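Local coordinates for protein Tp0751 (Treponema pallidum, PDB 5JK2) that probably acts as an outer-membrane adhesin with a non-canonical lipocalin fold, mediating attachment of the spirochaete to extracellular matrix components and host cells, at residues A51-T57 / D148-Y154. The protein carries 1 engineered substitution. Residues are numbered along the deposited sequence; the frame is centred on the assembly and turned at random.
Sequences AGLWIQT and DGQYTRY
R153 sets CG opposite its backbone N (chi1 -165°) and runs extended to NE, while the W54 indole swings back beside its own N (chi1 -65°), which brings the arginine's aliphatic stem across the ring. R153 CB sits 3.5 Å from the centroid of the W54 six-membered ring, a CH-pi contact almost on the normal. Beyond it the guanidinium plane is turned 89° from the indole, and NH1 at its edge donates 2.9 Å to A51 O, on a lone pair and in the guanidinium plane; NE adds only a weak bond to that oxygen. W54 NE1 itself is tied to L50 O. In the eight-stranded antiparallel barrel of this calycin-like domain, 52-56 and 149-153 are the first and last strands, and their pairing closes the sheet. I55 and T152 form the hydrogen-bonded pair, with I55 N to T152 O at 3.0 Å and nearly straight. Farther along the W54 and R153 face, Q56 lies over Y151: Q56 CB is 3.9 Å from the ring centroid, and the extended chain carries the amide to the ring hydroxyl, where NE2 donates 2.8 Å to Y151 OH, which also bonds W147 O. On the I55 and T152 face, I55 CD1 rests 3.6 Å from Y154 CB.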
# COMPACT_ATOMS: atom_id res chain seq x y z
N ALA A 51 -5.47 -2.05 -4.64
CA ALA A 51 -6.64 -2.70 -4.05
C ALA A 51 -6.46 -4.21 -4.00
O ALA A 51 -6.52 -4.89 -5.02
CB ALA A 51 -7.89 -2.34 -4.83
N GLY A 52 -6.23 -4.73 -2.79
CA GLY A 52 -6.08 -6.16 -2.59
C GLY A 52 -5.05 -6.50 -1.52
O GLY A 52 -4.57 -5.62 -0.82
N LEU A 53 -4.72 -7.78 -1.42
CA LEU A 53 -3.80 -8.27 -0.41
C LEU A 53 -2.36 -8.25 -0.91
O LEU A 53 -2.09 -8.63 -2.05
CB LEU A 53 -4.17 -9.70 -0.01
CG LEU A 53 -3.26 -10.39 1.00
CD1 LEU A 53 -3.28 -9.66 2.32
CD2 LEU A 53 -3.69 -11.84 1.17
N TRP A 54 -1.45 -7.82 -0.04
CA TRP A 54 -0.03 -7.78 -0.36
C TRP A 54 0.79 -8.43 0.74
O TRP A 54 0.59 -8.15 1.92
CB TRP A 54 0.43 -6.33 -0.57
CG TRP A 54 -0.21 -5.68 -1.76
CD1 TRP A 54 -1.45 -5.13 -1.83
CD2 TRP A 54 0.38 -5.51 -3.06
NE1 TRP A 54 -1.68 -4.63 -3.09
CE2 TRP A 54 -0.57 -4.85 -3.86
CE3 TRP A 54 1.61 -5.86 -3.62
CZ2 TRP A 54 -0.32 -4.53 -5.20
CZ3 TRP A 54 1.86 -5.53 -4.94
CH2 TRP A 54 0.90 -4.87 -5.71
N ILE A 55 1.71 -9.31 0.35
CA ILE A 55 2.54 -10.05 1.30
C ILE A 55 4.00 -9.64 1.15
O ILE A 55 4.52 -9.55 0.03
CB ILE A 55 2.42 -11.57 1.10
CG1 ILE A 55 0.96 -12.01 1.24
CG2 ILE A 55 3.27 -12.32 2.11
CD1 ILE A 55 0.16 -11.90 -0.02
N GLN A 56 4.67 -9.42 2.27
CA GLN A 56 6.04 -8.92 2.25
C GLN A 56 7.04 -10.00 1.82
O GLN A 56 6.85 -11.18 2.09
CB GLN A 56 6.44 -8.39 3.63
CG GLN A 56 7.80 -7.73 3.64
CD GLN A 56 8.11 -7.04 4.95
OE1 GLN A 56 9.05 -7.40 5.65
NE2 GLN A 56 7.31 -6.03 5.29
N THR A 57 8.10 -9.57 1.14
CA THR A 57 9.19 -10.45 0.73
C THR A 57 10.34 -10.33 1.73
O THR A 57 10.38 -9.36 2.48
CB THR A 57 9.65 -10.11 -0.72
OG1 THR A 57 8.52 -10.14 -1.60
CG2 THR A 57 10.71 -11.09 -1.22
N ASP A 148 8.36 -1.80 6.38
CA ASP A 148 9.30 -1.50 5.30
C ASP A 148 9.75 -2.78 4.61
O ASP A 148 10.08 -3.77 5.26
CB ASP A 148 10.52 -0.75 5.83
CG ASP A 148 10.25 0.72 6.07
OD1 ASP A 148 9.07 1.09 6.20
OD2 ASP A 148 11.23 1.49 6.12
N GLY A 149 9.76 -2.75 3.28
CA GLY A 149 10.24 -3.87 2.50
C GLY A 149 9.48 -4.05 1.20
O GLY A 149 8.62 -3.25 0.85
N GLN A 150 9.82 -5.12 0.49
CA GLN A 150 9.18 -5.43 -0.78
C GLN A 150 7.93 -6.25 -0.54
O GLN A 150 7.91 -7.12 0.33
CB GLN A 150 10.15 -6.18 -1.69
CG GLN A 150 9.67 -6.34 -3.12
CD GLN A 150 10.51 -7.32 -3.91
OE1 GLN A 150 11.30 -8.08 -3.35
NE2 GLN A 150 10.35 -7.31 -5.22
N TYR A 151 6.88 -5.98 -1.32
CA TYR A 151 5.64 -6.74 -1.24
C TYR A 151 5.26 -7.28 -2.61
O TYR A 151 5.68 -6.76 -3.64
CB TYR A 151 4.50 -5.88 -0.70
CG TYR A 151 4.63 -5.53 0.76
CD1 TYR A 151 5.48 -4.51 1.18
CD2 TYR A 151 3.90 -6.21 1.72
CE1 TYR A 151 5.60 -4.19 2.51
CE2 TYR A 151 4.02 -5.89 3.06
CZ TYR A 151 4.87 -4.88 3.45
OH TYR A 151 4.98 -4.57 4.79
N THR A 152 4.45 -8.34 -2.60
CA THR A 152 3.90 -8.90 -3.83
C THR A 152 2.42 -9.20 -3.61
O THR A 152 2.05 -9.77 -2.59
CB THR A 152 4.62 -10.19 -4.25
OG1 THR A 152 4.57 -11.14 -3.18
CG2 THR A 152 6.07 -9.89 -4.59
N ARG A 153 1.59 -8.81 -4.57
CA ARG A 153 0.16 -9.03 -4.44
C ARG A 153 -0.15 -10.52 -4.54
O ARG A 153 0.51 -11.25 -5.28
CB ARG A 153 -0.62 -8.26 -5.50
CG ARG A 153 -2.11 -8.16 -5.22
CD ARG A 153 -2.83 -7.39 -6.31
NE ARG A 153 -4.22 -7.12 -5.98
CZ ARG A 153 -5.23 -7.97 -6.18
NH1 ARG A 153 -6.46 -7.62 -5.85
NH2 ARG A 153 -5.00 -9.16 -6.70
N TYR A 154 -1.17 -10.96 -3.80
CA TYR A 154 -1.51 -12.37 -3.76
C TYR A 154 -2.29 -12.77 -5.01
O TYR A 154 -3.21 -12.08 -5.44
CB TYR A 154 -2.33 -12.73 -2.51
CG TYR A 154 -2.70 -14.20 -2.46
CD1 TYR A 154 -1.80 -15.15 -1.98
CD2 TYR A 154 -3.92 -14.65 -2.94
CE1 TYR A 154 -2.13 -16.50 -1.95
CE2 TYR A 154 -4.26 -15.99 -2.91
CZ TYR A 154 -3.36 -16.91 -2.42
OH TYR A 154 -3.71 -18.24 -2.40